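Local atomic coordinates of transketolase (Campylobacter jejuni, PDB entry 3L84), a protein that belongs to the transketolase family of thiamine diphosphate-dependent enzymes, built from two thiamine diphosphate-binding-type domains and a C-terminal domain. Residues 58-64 and 110-114; 146-152 and 174-180. All coordinates share one frame; numbering follows the deposited sequence. Where two conformers were deposited one is given.

Interaction 1. Residues 58-64 and 110-114; sequences RDRLVFS and EIATG
R58 and E110 form the ionic end of this contact, a side-on salt bridge in which two nitrogens of the guanidinium each take one carboxylate oxygen. R58 NE donates to E110 OE2 at 2.8 Å and almost straight (176°), while R58 NH2 reaches E110 OE1 at 2.9 Å with a more bent N-H. Both oxygens offer their syn lone pairs, and the two planes are only 17° apart, so the pair meets nearly flat, edge to edge. E110 gets there because its chain bends at chi2, which carries the carboxylate alongside the strand. R60 NE lies over the centre of one face of the R58 guanidinium, and R60 CD lies 3.7 Å from E110 OE1; this second positive charge probably adds to the field on the carboxylate. The polar end of R60 is held by R58 O, by L56 and by Y404.

Segment 110-114 runs in the same direction as 58-64, 3° apart end to end, yet it is a loop flanking strand 60-63, one of the two outermost strands of the domain's parallel sheet within this chain. No direct backbone-to-backbone hydrogen bond joins the two. One water bridges L61 O and E110 N, and another joins D59 O and L61 N to the side-chain oxygen E110 OE2.

At the far end T113 OG1 donates to F63 O at 2.8 Å, nearly in line with the carbonyl bond. Apolar contact is slight: V62 CG1 lies 4.2 Å from both I111 CG2 and T113 CG2, with F126 of helix 118-137 touching V62 and I111.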
ATOM      1  N   ARG A  58      31.438  -5.134  -4.798  1.00  6.21           N
ATOM      2  CA  ARG A  58      31.200  -4.031  -5.723  1.00  5.97           C
ATOM      3  C   ARG A  58      30.392  -2.910  -5.070  1.00  6.71           C
ATOM      4  O   ARG A  58      29.549  -3.154  -4.204  1.00  7.06           O
ATOM      5  CB  ARG A  58      30.447  -4.513  -6.956  1.00  7.15           C
ATOM      6  CG  ARG A  58      29.021  -4.905  -6.701  1.00  6.46           C
ATOM      7  CD  ARG A  58      28.426  -5.649  -7.864  1.00  6.36           C
ATOM      8  NE  ARG A  58      26.999  -5.928  -7.684  1.00  7.51           N
ATOM      9  CZ  ARG A  58      26.565  -7.025  -7.093  1.00  7.93           C
ATOM     10  NH1 ARG A  58      27.386  -7.902  -6.553  1.00  7.57           N
ATOM     11  NH2 ARG A  58      25.274  -7.278  -7.008  1.00  8.98           N
ATOM     12  N   ASP A  59      30.605  -1.674  -5.497  1.00  5.76           N
ATOM     13  CA  ASP A  59      29.631  -0.637  -5.189  1.00  6.32           C
ATOM     14  C   ASP A  59      28.287  -1.003  -5.829  1.00  6.81           C
ATOM     15  O   ASP A  59      28.249  -1.557  -6.928  1.00  8.48           O
ATOM     16  CB  ASP A  59      30.055   0.709  -5.739  1.00  6.95           C
ATOM     17  CG  ASP A  59      31.251   1.303  -5.049  1.00  7.89           C
ATOM     18  OD1 ASP A  59      31.620   0.912  -3.908  1.00  7.22           O
ATOM     19  OD2 ASP A  59      31.893   2.200  -5.653  1.00  8.69           O
ATOM     20  N   ARG A  60      27.202  -0.684  -5.147  1.00  7.56           N
ATOM     21  CA  ARG A  60      25.847  -0.953  -5.639  1.00  8.07           C
ATOM     22  C   ARG A  60      25.265   0.384  -6.133  1.00  7.99           C
ATOM     23  O   ARG A  60      25.122   1.315  -5.354  1.00  9.28           O
ATOM     24  CB  ARG A  60      24.924  -1.569  -4.564  1.00  9.27           C
ATOM     25  CG  ARG A  60      25.424  -2.805  -3.768  1.00 11.98           C
ATOM     26  CD  ARG A  60      25.679  -3.941  -4.677  1.00 11.65           C
ATOM     27  NE  ARG A  60      25.703  -5.273  -4.030  1.00  8.82           N
ATOM     28  CZ  ARG A  60      26.751  -5.824  -3.407  1.00  7.33           C
ATOM     29  NH1 ARG A  60      27.875  -5.141  -3.235  1.00  7.15           N
ATOM     30  NH2 ARG A  60      26.712  -7.088  -2.975  1.00  7.41           N
ATOM     31  N   LEU A  61      24.879   0.460  -7.402  1.00  7.54           N
ATOM     32  CA  LEU A  61      24.277   1.615  -8.018  1.00  8.35           C
ATOM     33  C   LEU A  61      22.800   1.336  -8.208  1.00  7.27           C
ATOM     34  O   LEU A  61      22.445   0.309  -8.776  1.00  9.05           O
ATOM     35  CB  LEU A  61      24.926   1.882  -9.361  1.00  9.97           C
ATOM     36  CG  LEU A  61      24.376   2.999 -10.237  1.00 10.44           C
ATOM     37  CD1 LEU A  61      24.495   4.308  -9.515  1.00 11.03           C
ATOM     38  CD2 LEU A  61      25.100   2.989 -11.610  1.00 13.49           C
ATOM     39  N   VAL A  62      21.945   2.219  -7.720  1.00  7.08           N
ATOM     40  CA  VAL A  62      20.488   2.103  -7.860  1.00  7.11           C
ATOM     41  C   VAL A  62      19.895   3.364  -8.504  1.00  7.52           C
ATOM     42  O   VAL A  62      20.029   4.466  -7.955  1.00  8.20           O
ATOM     43  CB  VAL A  62      19.799   1.909  -6.517  1.00  7.38           C
ATOM     44  CG1 VAL A  62      18.250   1.812  -6.675  1.00  8.83           C
ATOM     45  CG2 VAL A  62      20.336   0.660  -5.771  1.00  9.29           C
ATOM     46  N   PHE A  63      19.213   3.208  -9.624  1.00  7.86           N
ATOM     47  CA  PHE A  63      18.401   4.281 -10.234  1.00  8.47           C
ATOM     48  C   PHE A  63      16.998   4.173  -9.657  1.00  7.51           C
ATOM     49  O   PHE A  63      16.219   3.371 -10.141  1.00  8.83           O
ATOM     50  CB  PHE A  63      18.320   4.120 -11.756  1.00  9.99           C
ATOM     51  CG  PHE A  63      19.486   4.654 -12.529  1.00 12.10           C
ATOM     52  CD1 PHE A  63      20.780   4.290 -12.243  1.00 12.71           C
ATOM     53  CD2 PHE A  63      19.268   5.455 -13.660  1.00 13.92           C
ATOM     54  CE1 PHE A  63      21.870   4.809 -13.011  1.00 15.31           C
ATOM     55  CE2 PHE A  63      20.325   5.933 -14.415  1.00 14.65           C
ATOM     56  CZ  PHE A  63      21.620   5.605 -14.078  1.00 14.85           C
ATOM     57  N   SER A  64      16.629   4.959  -8.655  1.00  6.89           N
ATOM     58  CA  SER A  64      15.294   4.859  -8.105  1.00  7.56           C
ATOM     59  C   SER A  64      14.229   5.298  -9.100  1.00  9.04           C
ATOM     60  O   SER A  64      13.150   4.720  -9.152  1.00  9.75           O
ATOM     61  CB  SER A  64      15.200   5.641  -6.796  1.00  7.99           C
ATOM     62  OG  SER A  64      13.946   5.369  -6.167  1.00  8.18           O
ATOM     63  N   GLU A 110      20.897  -3.745 -10.616  1.00  6.99           N
ATOM     64  CA  GLU A 110      20.973  -4.242  -9.257  1.00  7.62           C
ATOM     65  C   GLU A 110      19.641  -4.714  -8.713  1.00  7.26           C
ATOM     66  O   GLU A 110      19.582  -5.670  -7.935  1.00  8.11           O
ATOM     67  CB  GLU A 110      21.567  -3.175  -8.325  1.00  8.40           C
ATOM     68  CG  GLU A 110      23.070  -2.902  -8.570  1.00  9.84           C
ATOM     69  CD  GLU A 110      23.991  -4.041  -8.203  1.00 11.94           C
ATOM     70  OE1 GLU A 110      23.542  -4.982  -7.510  1.00 12.75           O
ATOM     71  OE2 GLU A 110      25.169  -3.956  -8.610  1.00 10.49           O
ATOM     72  N   ILE A 111      18.597  -4.005  -9.065  1.00  6.77           N
ATOM     73  CA  ILE A 111      17.264  -4.260  -8.521  1.00  7.47           C
ATOM     74  C   ILE A 111      16.277  -3.638  -9.470  1.00  7.35           C
ATOM     75  O   ILE A 111      16.591  -2.651 -10.129  1.00  7.26           O
ATOM     76  CB  ILE A 111      17.172  -3.736  -7.063  1.00  8.18           C
ATOM     77  CG1 ILE A 111      15.894  -4.217  -6.354  1.00  9.50           C
ATOM     78  CG2 ILE A 111      17.225  -2.222  -7.007  1.00  9.57           C
ATOM     79  CD1 ILE A 111      16.056  -4.326  -4.843  1.00 10.62           C
ATOM     80  N   ALA A 112      15.112  -4.245  -9.634  1.00  6.33           N
ATOM     81  CA  ALA A 112      14.087  -3.688 -10.471  1.00  6.28           C
ATOM     82  C   ALA A 112      13.525  -2.452  -9.851  1.00  8.11           C
ATOM     83  O   ALA A 112      13.230  -2.456  -8.654  1.00  9.97           O
ATOM     84  CB  ALA A 112      12.947  -4.730 -10.718  1.00  7.00           C
ATOM     85  N   THR A 113      13.399  -1.384 -10.621  1.00  7.53           N
ATOM     86  CA  THR A 113      12.815  -0.138 -10.114  1.00  8.78           C
ATOM     87  C   THR A 113      11.850   0.414 -11.128  1.00  9.79           C
ATOM     88  O   THR A 113      11.830   0.040 -12.271  1.00 13.00           O
ATOM     89  CB  THR A 113      13.886   0.936  -9.773  1.00  9.44           C
ATOM     90  OG1 THR A 113      14.586   1.290 -10.956  1.00  9.36           O
ATOM     91  CG2 THR A 113      14.869   0.439  -8.664  1.00  9.58           C
ATOM     92  N   GLY A 114      11.087   1.387 -10.719  1.00 11.97           N
ATOM     93  CA  GLY A 114      10.013   1.907 -11.573  1.00 12.44           C
ATOM     94  C   GLY A 114       9.009   2.621 -10.694  1.00 12.11           C
ATOM     95  O   GLY A 114       8.922   3.837 -10.727  1.00 13.57           O
TER
HETATM   96  O   HOH W   1      25.976  -1.572  -9.239  1.00 17.31           O
HETATM   97  O   HOH W   2      23.351  -6.756  -4.710  1.00 12.15           O
HETATM   98  O   HOH W   3      21.643  -0.928 -11.092  1.00 10.52           O
HETATM   99  O   HOH W   4      11.833   2.866  -7.793  1.00 14.39           O

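Interaction 2. Residues 146-152 and 174-180; sequences IYCLCGD and NFILIYD
Y147 and I176 run alongside each other in the same direction out of one face of a parallel strand pair, with ring atom CE1 of Y147 3.6 Å from CD1 of I176. L149 and I178 repeat this on the same face, more loosely and for one of the two conformers of L149. On the face carrying C148, C150, F175, L177 and Y179, CD1 of L177 sits between two sulfurs, 3.7 Å from C148 SG and equally far from C150 SG. The cysteines differ in chi1: SG is anti to the backbone N in C148 but lies between the backbone N and the carbonyl carbon in C150, and the two approach one methyl from two positions. F175 turns its ring edge toward C148 CB, 4.1 Å from F175 CE1.

Between the two faces, the backbones of strands 146-151 and 175-180 form an unbroken ladder of alternating N-H···O bonds, such as I178 N to C148 O at 2.8 Å, with a 26° twist. Helices 152-156 and 158-169 span the connection, a beta-alpha-beta crossover of the thiamine diphosphate-binding fold.

Past the glycine, D152 crosses Y179 with carboxylate and ring planes 89° apart. Y179 OH donates to D152 OD1 over a short 2.5 Å, on the syn side but 29° out of the carboxylate plane. A water accepting from D152 N lies 2.7 Å from D180 O. The side chains thus meet mainly through hydrocarbon and cysteine sulfur, while this short hydroxyl-carboxylate bond ties the start of helix 152-156 to the neighbouring strand.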
ATOM      1  N   ILE A 146      27.050   2.478  -1.587  1.00  7.10           N
ATOM      2  CA  ILE A 146      25.737   2.333  -2.215  1.00  7.70           C
ATOM      3  C   ILE A 146      25.349   3.702  -2.707  1.00  7.75           C
ATOM      4  O   ILE A 146      25.259   4.652  -1.901  1.00  8.73           O
ATOM      5  CB  ILE A 146      24.673   1.806  -1.256  1.00  7.86           C
ATOM      6  CG1 ILE A 146      25.049   0.411  -0.695  1.00  8.66           C
ATOM      7  CG2 ILE A 146      23.320   1.756  -1.981  1.00  8.46           C
ATOM      8  CD1 ILE A 146      26.084   0.319   0.396  1.00  9.75           C
ATOM      9  N   TYR A 147      25.256   3.861  -4.018  1.00  7.65           N
ATOM     10  CA  TYR A 147      24.880   5.115  -4.680  1.00  8.25           C
ATOM     11  C   TYR A 147      23.473   4.989  -5.206  1.00  8.90           C
ATOM     12  O   TYR A 147      23.137   4.036  -5.910  1.00 10.18           O
ATOM     13  CB  TYR A 147      25.811   5.413  -5.863  1.00  8.66           C
ATOM     14  CG  TYR A 147      27.242   5.678  -5.496  1.00  8.14           C
ATOM     15  CD1 TYR A 147      27.645   6.919  -5.014  1.00  8.77           C
ATOM     16  CD2 TYR A 147      28.219   4.694  -5.645  1.00  8.89           C
ATOM     17  CE1 TYR A 147      28.979   7.170  -4.723  1.00  8.38           C
ATOM     18  CE2 TYR A 147      29.544   4.926  -5.320  1.00  8.32           C
ATOM     19  CZ  TYR A 147      29.926   6.169  -4.839  1.00  7.30           C
ATOM     20  OH  TYR A 147      31.247   6.481  -4.503  1.00  9.14           O
ATOM     21  N   CYS A 148      22.617   5.948  -4.877  1.00  8.67           N
ATOM     22  CA  CYS A 148      21.267   5.943  -5.394  1.00  8.96           C
ATOM     23  C   CYS A 148      20.966   7.257  -6.057  1.00  8.49           C
ATOM     24  O   CYS A 148      21.199   8.309  -5.435  1.00  9.37           O
ATOM     25  CB  CYS A 148      20.287   5.749  -4.242  1.00  8.27           C
ATOM     26  SG  CYS A 148      18.558   5.732  -4.682  1.00 10.96           S
ATOM     27  N   LEU A 149      20.472   7.223  -7.289  1.00  8.88           N
ATOM     28  CA  LEU A 149      19.986   8.440  -7.951  0.50  9.79           C
ATOM     29  C   LEU A 149      18.489   8.493  -7.817  1.00  9.51           C
ATOM     30  O   LEU A 149      17.808   7.525  -8.108  1.00 10.37           O
ATOM     31  CB  LEU A 149      20.349   8.460  -9.437  0.50 10.32           C
ATOM     32  CG  LEU A 149      21.767   8.827  -9.856  0.50 11.82           C
ATOM     33  CD1 LEU A 149      22.830   7.994  -9.120  0.50 14.70           C
ATOM     34  CD2 LEU A 149      21.875   8.671 -11.389  0.50 14.26           C
ATOM     35  N   CYS A 150      17.972   9.616  -7.349  1.00  8.44           N
ATOM     36  CA  CYS A 150      16.526   9.776  -7.148  1.00  8.96           C
ATOM     37  C   CYS A 150      16.063  11.138  -7.617  1.00  9.35           C
ATOM     38  O   CYS A 150      16.875  11.998  -7.912  1.00 10.17           O
ATOM     39  CB  CYS A 150      16.160   9.513  -5.673  1.00  8.67           C
ATOM     40  SG  CYS A 150      16.593  10.874  -4.568  1.00 11.35           S
ATOM     41  N   GLY A 151      14.754  11.295  -7.687  1.00  9.46           N
ATOM     42  CA  GLY A 151      14.130  12.523  -8.099  1.00  9.75           C
ATOM     43  C   GLY A 151      13.028  12.961  -7.178  1.00 10.19           C
ATOM     44  O   GLY A 151      12.779  12.349  -6.123  1.00  9.98           O
ATOM     45  N   ASP A 152      12.343  14.031  -7.570  1.00  9.40           N
ATOM     46  CA  ASP A 152      11.216  14.549  -6.770  1.00 11.23           C
ATOM     47  C   ASP A 152      10.148  13.533  -6.438  1.00 11.39           C
ATOM     48  O   ASP A 152       9.646  13.488  -5.312  1.00 12.67           O
ATOM     49  CB  ASP A 152      10.568  15.739  -7.473  1.00 11.58           C
ATOM     50  CG  ASP A 152      11.462  16.916  -7.463  1.00 13.41           C
ATOM     51  OD1 ASP A 152      11.710  17.400  -6.335  1.00 13.97           O
ATOM     52  OD2 ASP A 152      11.966  17.334  -8.524  1.00 13.59           O
ATOM     53  N   ASN A 174      27.887   4.365   4.460  1.00  7.66           N
ATOM     54  CA  ASN A 174      28.155   3.768   3.165  1.00  7.68           C
ATOM     55  C   ASN A 174      27.132   4.152   2.107  1.00  8.19           C
ATOM     56  O   ASN A 174      27.231   3.705   0.965  1.00  8.01           O
ATOM     57  CB  ASN A 174      28.263   2.237   3.300  1.00  8.11           C
ATOM     58  CG  ASN A 174      27.030   1.579   3.910  1.00  7.63           C
ATOM     59  OD1 ASN A 174      26.118   2.246   4.391  1.00  8.62           O
ATOM     60  ND2 ASN A 174      27.030   0.230   3.920  1.00  9.44           N
ATOM     61  N   PHE A 175      26.178   4.995   2.467  1.00  7.86           N
ATOM     62  CA  PHE A 175      25.039   5.335   1.602  1.00  7.86           C
ATOM     63  C   PHE A 175      25.142   6.774   1.118  1.00  7.60           C
ATOM     64  O   PHE A 175      25.218   7.709   1.923  1.00  7.33           O
ATOM     65  CB  PHE A 175      23.745   5.155   2.406  1.00  7.96           C
ATOM     66  CG  PHE A 175      22.469   5.517   1.695  1.00  9.12           C
ATOM     67  CD1 PHE A 175      22.247   5.128   0.386  1.00 11.49           C
ATOM     68  CD2 PHE A 175      21.515   6.258   2.322  1.00 10.40           C
ATOM     69  CE1 PHE A 175      21.046   5.439  -0.259  1.00 11.78           C
ATOM     70  CE2 PHE A 175      20.317   6.563   1.686  1.00 11.20           C
ATOM     71  CZ  PHE A 175      20.079   6.151   0.401  1.00  9.13           C
ATOM     72  N   ILE A 176      25.078   6.951  -0.194  1.00  7.75           N
ATOM     73  CA  ILE A 176      25.156   8.240  -0.859  1.00  8.54           C
ATOM     74  C   ILE A 176      23.958   8.371  -1.790  1.00  8.62           C
ATOM     75  O   ILE A 176      23.833   7.640  -2.752  1.00  7.85           O
ATOM     76  CB  ILE A 176      26.495   8.412  -1.604  1.00  8.93           C
ATOM     77  CG1 ILE A 176      27.673   8.316  -0.647  1.00  8.59           C
ATOM     78  CG2 ILE A 176      26.512   9.738  -2.334  1.00  9.80           C
ATOM     79  CD1 ILE A 176      29.058   8.274  -1.303  1.00 10.41           C
ATOM     80  N   LEU A 177      23.060   9.279  -1.452  1.00  7.85           N
ATOM     81  CA  LEU A 177      21.828   9.538  -2.164  1.00  8.32           C
ATOM     82  C   LEU A 177      22.002  10.825  -2.953  1.00  7.95           C
ATOM     83  O   LEU A 177      22.325  11.872  -2.390  1.00  9.24           O
ATOM     84  CB  LEU A 177      20.681   9.669  -1.163  1.00  8.09           C
ATOM     85  CG  LEU A 177      19.288   9.871  -1.705  1.00  8.51           C
ATOM     86  CD1 LEU A 177      18.860   8.752  -2.616  1.00  9.58           C
ATOM     87  CD2 LEU A 177      18.282  10.015  -0.530  1.00 10.10           C
ATOM     88  N   ILE A 178      21.827  10.768  -4.250  1.00  7.71           N
ATOM     89  CA  ILE A 178      21.975  11.904  -5.137  1.00  8.56           C
ATOM     90  C   ILE A 178      20.582  12.257  -5.644  1.00  8.83           C
ATOM     91  O   ILE A 178      19.950  11.473  -6.368  1.00  9.14           O
ATOM     92  CB  ILE A 178      22.924  11.597  -6.303  1.00  9.24           C
ATOM     93  CG1 ILE A 178      24.255  11.153  -5.759  1.00  9.75           C
ATOM     94  CG2 ILE A 178      23.021  12.813  -7.231  1.00 11.13           C
ATOM     95  CD1 ILE A 178      25.205  10.565  -6.808  1.00 11.97           C
ATOM     96  N   TYR A 179      20.096  13.425  -5.239  1.00  8.37           N
ATOM     97  CA  TYR A 179      18.757  13.936  -5.581  1.00  8.30           C
ATOM     98  C   TYR A 179      18.832  14.903  -6.750  1.00  9.00           C
ATOM     99  O   TYR A 179      19.495  15.946  -6.675  1.00  9.66           O
ATOM    100  CB  TYR A 179      18.134  14.556  -4.334  1.00  8.80           C
ATOM    101  CG  TYR A 179      16.937  15.467  -4.505  1.00  8.63           C
ATOM    102  CD1 TYR A 179      15.920  15.190  -5.399  1.00  9.81           C
ATOM    103  CD2 TYR A 179      16.839  16.611  -3.745  1.00  9.25           C
ATOM    104  CE1 TYR A 179      14.828  16.028  -5.537  1.00 10.92           C
ATOM    105  CE2 TYR A 179      15.762  17.465  -3.869  1.00 10.83           C
ATOM    106  CZ  TYR A 179      14.764  17.175  -4.765  1.00 12.03           C
ATOM    107  OH  TYR A 179      13.674  18.034  -4.868  1.00 13.93           O
ATOM    108  N   ASP A 180      18.176  14.526  -7.840  1.00 10.26           N
ATOM    109  CA  ASP A 180      18.091  15.337  -9.039  1.00 10.87           C
ATOM    110  C   ASP A 180      17.014  16.382  -8.831  1.00 11.30           C
ATOM    111  O   ASP A 180      15.812  16.139  -9.032  1.00 12.81           O
ATOM    112  CB  ASP A 180      17.726  14.433 -10.232  1.00 11.66           C
ATOM    113  CG  ASP A 180      17.634  15.201 -11.518  1.00 14.92           C
ATOM    114  OD1 ASP A 180      18.114  16.358 -11.489  1.00 18.53           O
ATOM    115  OD2 ASP A 180      17.077  14.677 -12.503  1.00 16.25           O
TER
HETATM  116  O   HOH W   5      13.578  15.067 -10.129  1.00 11.50           O

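Overall arrangement
Both interactions are buried and belong to the same parallel sheet, in the order 60-63, 146-151, 175-181. Interaction 2 joins two strands in its interior, whereas interaction 1 sets a loop against one of the two outermost strands within this chain. Their centres are 10 Å apart, and strand 60-63 connects them: V62 N lies 2.8 Å from Y147 O and V62 O 2.9 Å from L149 N, both probable hydrogen bonds. The chemistry follows position. Within the sheet, backbone bonds and apolar faces dominate, burying 696 Å² between the segments; at the edge, where 336 Å² is buried, charge, a threonine hydroxyl and bridging waters do the joining. S64 and G151 share a further partner, D154.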